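Local coordinates for cytoplasmic export protein 1 (Saccharomyces cerevisiae, PDB 3VWA) that takes part in nuclear tRNA export, in which it may collect tRNA from export receptors at the nuclear pore complex and deliver aminoacylated tRNA to the translation machinery, at residues V109-G112 / I113-L116; F137-I140 / K141-V145; N231-T234 / W235-P239. All blocks are in the same frame, centred on the assembly; numbering follows the deposited sequence.

Contact 1 (V109-G112 / I113-L116); sequences VELG and ISQL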
loop_
_atom_site.group_PDB
_atom_site.type_symbol
_atom_site.label_atom_id
_atom_site.label_comp_id
_atom_site.label_asym_id
_atom_site.label_seq_id
_atom_site.Cartn_x
_atom_site.Cartn_y
_atom_site.Cartn_z
ATOM N N VAL A 109 -2.120 -15.336 11.545
ATOM C CA VAL A 109 -2.753 -15.467 12.852
ATOM C C VAL A 109 -1.694 -16.092 13.783
ATOM O O VAL A 109 -1.534 -15.676 14.923
ATOM C CB VAL A 109 -4.036 -16.398 12.762
ATOM C CG1 VAL A 109 -4.667 -16.680 14.142
ATOM C CG2 VAL A 109 -5.093 -15.834 11.818
ATOM N N GLU A 110 -0.967 -17.079 13.281
ATOM C CA GLU A 110 0.041 -17.758 14.051
ATOM C C GLU A 110 1.210 -16.802 14.390
ATOM O O GLU A 110 1.749 -16.846 15.477
ATOM C CB GLU A 110 0.589 -18.997 13.287
ATOM C CG GLU A 110 -0.321 -20.237 13.251
ATOM C CD GLU A 110 0.075 -21.230 12.159
ATOM O OE1 GLU A 110 1.303 -21.395 11.901
ATOM O OE2 GLU A 110 -0.839 -21.844 11.562
ATOM N N LEU A 111 1.604 -15.983 13.431
ATOM C CA LEU A 111 2.598 -14.925 13.666
ATOM C C LEU A 111 2.159 -13.973 14.782
ATOM O O LEU A 111 2.933 -13.696 15.677
ATOM C CB LEU A 111 2.893 -14.173 12.369
ATOM C CG LEU A 111 4.222 -13.398 12.167
ATOM C CD1 LEU A 111 3.946 -11.936 11.944
ATOM C CD2 LEU A 111 5.319 -13.608 13.210
ATOM N N GLY A 112 0.898 -13.543 14.789
ATOM C CA GLY A 112 0.447 -12.616 15.847
ATOM C C GLY A 112 0.456 -13.293 17.195
ATOM O O GLY A 112 0.904 -12.749 18.209
ATOM N N ILE A 113 0.006 -14.535 17.207
ATOM C CA ILE A 113 0.038 -15.319 18.451
ATOM C C ILE A 113 1.459 -15.425 18.978
ATOM O O ILE A 113 1.679 -15.331 20.182
ATOM C CB ILE A 113 -0.541 -16.724 18.217
ATOM C CG1 ILE A 113 -2.072 -16.605 18.099
ATOM C CG2 ILE A 113 -0.183 -17.666 19.343
ATOM C CD1 ILE A 113 -2.720 -17.900 17.609
ATOM N N SER A 114 2.415 -15.611 18.075
ATOM C CA SER A 114 3.835 -15.673 18.478
ATOM C C SER A 114 4.329 -14.318 19.077
ATOM O O SER A 114 5.158 -14.301 20.001
ATOM C CB SER A 114 4.737 -16.169 17.351
ATOM O OG SER A 114 5.051 -15.185 16.364
ATOM N N GLN A 115 3.767 -13.199 18.612
ATOM C CA GLN A 115 4.133 -11.913 19.159
ATOM C C GLN A 115 3.548 -11.747 20.563
ATOM O O GLN A 115 4.211 -11.211 21.446
ATOM C CB GLN A 115 3.686 -10.792 18.224
ATOM C CG GLN A 115 4.498 -10.719 16.940
ATOM C CD GLN A 115 3.751 -10.058 15.818
ATOM O OE1 GLN A 115 2.565 -9.737 15.942
ATOM N NE2 GLN A 115 4.443 -9.834 14.700
ATOM N N LEU A 116 2.335 -12.268 20.783
ATOM C CA LEU A 116 1.682 -12.181 22.085
ATOM C C LEU A 116 2.426 -13.062 23.099
ATOM O O LEU A 116 2.544 -12.696 24.265
ATOM C CB LEU A 116 0.214 -12.630 21.981
ATOM C CG LEU A 116 -0.742 -11.787 21.162
ATOM C CD1 LEU A 116 -2.128 -12.367 21.352
ATOM C CD2 LEU A 116 -0.775 -10.322 21.613
#
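L111 and S114 meet on one turn of helix 106-122, where the serine hydroxyl turns back on the backbone: S114 OG gives a short bond of 2.7 Å to L111 O. A first torsion of 79° holds OG between its own N and carbonyl carbon, close enough to bond three residues back. L111 O is gripped twice, since Q115 N also donates to it at 3.1 Å. The regular helical ladder runs alongside, with I113 N bonded to V109 O, S114 N to E110 O and L116 N to G112 O.

Apolar contacts are sparser. V109 CG1 approaches I113 CD1 at 4.2 Å, and both side chains lean on M199. On another side, L111 CD1 lies 3.5 Å from Q115 NE2, a methyl against an amide nitrogen. The oxygen of that amide, OE1, lies 3.6 Å from G112 CA and accepts a hydrogen bond from W144 N of the neighbouring hairpin.

The E110 carboxylate is divided between two partners, OE2 in a salt bridge with K106 and OE1 accepting from N238 ND2. In this largely buried stretch the serine hydroxyl is spent on the helix's own backbone, while E110 OE1 and Q115 OE1 tie the helix to its neighbours.

Contact 2 (F137-I140 / K141-V145); sequences FINI and KGEWV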
loop_
_atom_site.group_PDB
_atom_site.type_symbol
_atom_site.label_atom_id
_atom_site.label_comp_id
_atom_site.label_asym_id
_atom_site.label_seq_id
_atom_site.Cartn_x
_atom_site.Cartn_y
_atom_site.Cartn_z
ATOM N N PHE A 137 -4.147 -5.087 20.569
ATOM C CA PHE A 137 -3.983 -3.977 19.639
ATOM C C PHE A 137 -2.861 -4.262 18.677
ATOM O O PHE A 137 -2.019 -5.127 18.930
ATOM C CB PHE A 137 -3.707 -2.658 20.393
ATOM C CG PHE A 137 -4.894 -2.151 21.152
ATOM C CD1 PHE A 137 -5.286 -2.750 22.356
ATOM C CD2 PHE A 137 -5.638 -1.104 20.659
ATOM C CE1 PHE A 137 -6.414 -2.314 23.041
ATOM C CE2 PHE A 137 -6.747 -0.619 21.357
ATOM C CZ PHE A 137 -7.131 -1.222 22.534
ATOM N N ILE A 138 -2.856 -3.513 17.591
ATOM C CA ILE A 138 -1.780 -3.553 16.577
ATOM C C ILE A 138 -1.004 -2.240 16.571
ATOM O O ILE A 138 -1.613 -1.177 16.478
ATOM C CB ILE A 138 -2.407 -3.656 15.200
ATOM C CG1 ILE A 138 -3.504 -4.731 15.264
ATOM C CG2 ILE A 138 -1.317 -3.993 14.176
ATOM C CD1 ILE A 138 -4.535 -4.604 14.176
ATOM N N ASN A 139 0.321 -2.297 16.569
ATOM C CA ASN A 139 1.046 -1.033 16.432
ATOM C C ASN A 139 1.139 -0.623 14.976
ATOM O O ASN A 139 0.550 -1.327 14.134
ATOM C CB ASN A 139 2.422 -1.062 17.133
ATOM C CG ASN A 139 3.318 -2.187 16.652
ATOM O OD1 ASN A 139 3.286 -2.594 15.486
ATOM N ND2 ASN A 139 4.170 -2.655 17.543
ATOM N N ILE A 140 1.891 0.457 14.649
ATOM C CA ILE A 140 2.029 0.863 13.230
ATOM C C ILE A 140 2.765 -0.175 12.363
ATOM O O ILE A 140 2.628 -0.148 11.170
ATOM C CB ILE A 140 2.704 2.255 12.973
ATOM C CG1 ILE A 140 3.739 2.579 14.041
ATOM C CG2 ILE A 140 1.640 3.358 12.901
ATOM C CD1 ILE A 140 5.084 1.925 13.862
ATOM N N LYS A 141 3.570 -1.039 12.970
ATOM C CA LYS A 141 4.318 -2.041 12.216
ATOM C C LYS A 141 3.571 -3.365 12.156
ATOM O O LYS A 141 4.134 -4.400 11.816
ATOM C CB LYS A 141 5.671 -2.204 12.854
ATOM C CG LYS A 141 6.592 -1.005 12.586
ATOM C CD LYS A 141 8.051 -1.391 12.812
ATOM C CE LYS A 141 8.997 -0.276 12.359
ATOM N NZ LYS A 141 10.177 -0.089 13.259
ATOM N N GLY A 142 2.291 -3.349 12.525
ATOM C CA GLY A 142 1.426 -4.517 12.288
ATOM C C GLY A 142 1.611 -5.604 13.337
ATOM O O GLY A 142 1.030 -6.684 13.220
ATOM N N GLU A 143 2.394 -5.303 14.372
ATOM C CA GLU A 143 2.732 -6.276 15.385
ATOM C C GLU A 143 1.674 -6.183 16.474
ATOM O O GLU A 143 1.169 -5.088 16.813
ATOM C CB GLU A 143 4.123 -5.996 16.032
ATOM C CG GLU A 143 5.366 -6.059 15.138
ATOM C CD GLU A 143 6.617 -5.465 15.850
ATOM O OE1 GLU A 143 6.536 -4.299 16.295
ATOM O OE2 GLU A 143 7.655 -6.146 16.026
ATOM N N TRP A 144 1.420 -7.324 17.088
ATOM C CA TRP A 144 0.316 -7.424 18.050
ATOM C C TRP A 144 0.857 -7.031 19.366
ATOM O O TRP A 144 1.811 -7.649 19.817
ATOM C CB TRP A 144 -0.216 -8.872 18.114
ATOM C CG TRP A 144 -0.941 -9.270 16.846
ATOM C CD1 TRP A 144 -0.925 -8.606 15.617
ATOM C CD2 TRP A 144 -1.795 -10.436 16.647
ATOM N NE1 TRP A 144 -1.707 -9.238 14.718
ATOM C CE2 TRP A 144 -2.268 -10.357 15.266
ATOM C CE3 TRP A 144 -2.217 -11.509 17.460
ATOM C CZ2 TRP A 144 -3.112 -11.343 14.706
ATOM C CZ3 TRP A 144 -3.056 -12.511 16.890
ATOM C CH2 TRP A 144 -3.492 -12.413 15.542
ATOM N N VAL A 145 0.224 -6.019 19.974
ATOM C CA VAL A 145 0.548 -5.470 21.301
ATOM C C VAL A 145 -0.625 -5.549 22.358
ATOM O O VAL A 145 -1.801 -5.668 21.991
ATOM C CB VAL A 145 1.163 -4.040 21.184
ATOM C CG1 VAL A 145 2.558 -4.098 20.531
ATOM C CG2 VAL A 145 0.249 -3.074 20.398
#
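A β hairpin brings strand 136-138 against strand 144-146, with F137 and V145 as its hydrogen-bonded antiparallel pair. V145 N reaches F137 O at 2.6 Å, F137 N returns to V145 O, and F137 CB rests on V145 CG2. On the opposite face, I138 and W144 form the non-hydrogen-bonded pair.

The connection is a type I turn, N139 to G142, with a G1 bulge: N139 N bonds to E143 O at 2.9 Å in the carbonyl plane, and G142 takes the positive phi of 81°. In this kinase-like domain the hairpin probably corresponds to the β7-β8 pair of protein kinases. G142 N closes the turn on N139 O, and the N139 side chain adds to this. With CG lodged between N and the carbonyl carbon (chi1 56°), OD1 accepts from E143 N at 3.1 Å, the donor standing above the amide plane, and more weakly from K141 N. N139 ND2 bonds to the anti side of E143 OE1 at 3.1 Å. An alanine here is likely to leave E143 N without this acceptor and its carboxylate less firmly held. From within the turn K141 makes a cation-pi contact with F287; on the next strand W144 NE1 bonds to T280.

Contact 3 (N231-T234 / W235-P239); sequences NTET and WRSNP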
loop_
_atom_site.group_PDB
_atom_site.type_symbol
_atom_site.label_atom_id
_atom_site.label_comp_id
_atom_site.label_asym_id
_atom_site.label_seq_id
_atom_site.Cartn_x
_atom_site.Cartn_y
_atom_site.Cartn_z
ATOM N N ASN A 231 8.223 -26.171 19.274
ATOM C CA ASN A 231 8.689 -27.442 18.798
ATOM C C ASN A 231 7.836 -28.088 17.717
ATOM O O ASN A 231 8.297 -29.000 17.023
ATOM C CB ASN A 231 8.890 -28.410 19.957
ATOM C CG ASN A 231 10.315 -28.879 20.051
ATOM O OD1 ASN A 231 11.218 -28.099 20.412
ATOM N ND2 ASN A 231 10.547 -30.157 19.683
ATOM N N THR A 232 6.614 -27.608 17.542
ATOM C CA THR A 232 5.702 -28.313 16.671
ATOM C C THR A 232 6.064 -28.064 15.203
ATOM O O THR A 232 6.774 -27.103 14.867
ATOM C CB THR A 232 4.272 -27.868 16.931
ATOM O OG1 THR A 232 4.177 -26.452 16.690
ATOM C CG2 THR A 232 3.897 -28.193 18.350
ATOM N N GLU A 233 5.569 -28.934 14.335
ATOM C CA GLU A 233 5.819 -28.805 12.903
ATOM C C GLU A 233 5.197 -27.500 12.381
ATOM O O GLU A 233 5.786 -26.830 11.553
ATOM C CB GLU A 233 5.323 -30.051 12.147
ATOM C CG GLU A 233 5.483 -30.013 10.620
ATOM C CD GLU A 233 6.935 -29.853 10.107
ATOM O OE1 GLU A 233 7.123 -29.343 8.962
ATOM O OE2 GLU A 233 7.901 -30.224 10.828
ATOM N N THR A 234 4.020 -27.148 12.896
ATOM C CA THR A 234 3.318 -25.913 12.493
ATOM C C THR A 234 4.177 -24.673 12.683
ATOM O O THR A 234 4.395 -23.886 11.755
ATOM C CB THR A 234 2.017 -25.766 13.280
ATOM O OG1 THR A 234 1.186 -26.874 12.957
ATOM C CG2 THR A 234 1.268 -24.421 12.990
ATOM N N TRP A 235 4.681 -24.529 13.896
ATOM C CA TRP A 235 5.526 -23.427 14.225
ATOM C C TRP A 235 6.719 -23.295 13.318
ATOM O O TRP A 235 7.029 -22.198 12.899
ATOM C CB TRP A 235 5.933 -23.533 15.674
ATOM C CG TRP A 235 6.671 -22.329 16.204
ATOM C CD1 TRP A 235 8.001 -21.987 15.969
ATOM C CD2 TRP A 235 6.174 -21.279 17.115
ATOM N NE1 TRP A 235 8.331 -20.847 16.620
ATOM C CE2 TRP A 235 7.304 -20.360 17.319
ATOM C CE3 TRP A 235 4.975 -21.013 17.728
ATOM C CZ2 TRP A 235 7.215 -19.239 18.142
ATOM C CZ3 TRP A 235 4.879 -19.871 18.526
ATOM C CH2 TRP A 235 5.986 -19.009 18.738
ATOM N N ARG A 236 7.380 -24.407 12.998
ATOM C CA ARG A 236 8.670 -24.415 12.314
ATOM C C ARG A 236 8.455 -24.293 10.820
ATOM O O ARG A 236 9.350 -23.889 10.103
ATOM C CB ARG A 236 9.425 -25.728 12.603
ATOM C CG ARG A 236 9.968 -25.900 14.028
ATOM C CD ARG A 236 10.873 -27.141 14.091
ATOM N NE ARG A 236 11.569 -27.358 15.374
ATOM C CZ ARG A 236 11.467 -28.475 16.107
ATOM N NH1 ARG A 236 12.128 -28.600 17.259
ATOM N NH2 ARG A 236 10.699 -29.479 15.691
ATOM N N SER A 237 7.274 -24.707 10.360
ATOM C CA SER A 237 6.809 -24.535 8.971
ATOM C C SER A 237 6.427 -23.077 8.631
ATOM O O SER A 237 6.452 -22.700 7.452
ATOM C CB SER A 237 5.550 -25.402 8.703
ATOM O OG SER A 237 5.910 -26.779 8.599
ATOM N N ASN A 238 6.073 -22.275 9.644
ATOM C CA ASN A 238 5.534 -20.972 9.374
ATOM C C ASN A 238 6.658 -20.077 8.850
ATOM O O ASN A 238 7.567 -19.727 9.591
ATOM C CB ASN A 238 4.906 -20.420 10.636
ATOM C CG ASN A 238 4.157 -19.140 10.384
ATOM O OD1 ASN A 238 4.585 -18.300 9.611
ATOM N ND2 ASN A 238 3.027 -18.998 11.029
ATOM N N PRO A 239 6.619 -19.739 7.554
ATOM C CA PRO A 239 7.629 -18.918 6.931
ATOM C C PRO A 239 7.539 -17.452 7.398
ATOM O O PRO A 239 8.502 -16.716 7.265
ATOM C CB PRO A 239 7.289 -19.002 5.436
ATOM C CG PRO A 239 5.823 -19.341 5.389
ATOM C CD PRO A 239 5.523 -20.105 6.626
#
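R236 lays its guanidinium over the backbone carbonyl of N231, with CZ 3.3 Å from N231 O and the carbonyl carbon offset toward the rim of the group. An extended chain from CG to NE carries the group back along the outside of the short helix 233-237, and on the way R236 CG passes T232 O at 3.5 Å.

The start of the helix is capped by T232. Its OG1 sits at the N-cap and accepts from W235 N, a weak bond at 3.4 Å; the same hydroxyl also bonds to L229 O and W208 NE1, so one oxygen joins the cap to the preceding helix and to a loop.

The next residue, E233, offers its carbonyl to S237 one turn later. S237 N meets E233 O almost head-on at 2.9 Å, while S237 OG comes from above the carbonyl plane at 3.0 Å. The bend at chi2 (60°) brings E233 OE1 within 2.9 Å of S237 OG, whose bond is to the backbone oxygen.

W235 has CG opposite its backbone N (chi1 -172°), which sends the indole off the helix, to pack on L117 of helix 106-122 and on L229 and E230 of helix 222-231. T234 OG1 bonds to D207. N238, the first residue to depart from helical geometry, is at once the N-cap of helix 239-248: OD1 accepts from I241 N, and ND2 gives to F107 O.

The side chains divide in two. The charged and hydroxyl groups of E233, R236 and S237 lie at the surface, where crystal neighbours touch them and may influence their poses, whereas T232, T234, W235 and N238 fasten the short helix to the body of the kinase-like domain.

In the fold
Contact 1 is the middle layer of the three, and the helix it belongs to has the other two on different flanks. Its centre is about 11 Å from that of contact 2 and about 12 Å from that of contact 3, while the nearest atoms of contacts 2 and 3 stay about 10 Å apart. Q115 OE1 lies 2.9 Å from W144 N, a probable hydrogen bond that reaches the hairpin. Toward the surface segment, E110 OE1 lies 3.1 Å from N238 ND2, again a probable bond, and S114 CB packs on W235 CH2. All three precede the HEAT repeats 381-419 and 494-530 in the chain and show a helix tying a hairpin and a surface helix into the kinase-like domain.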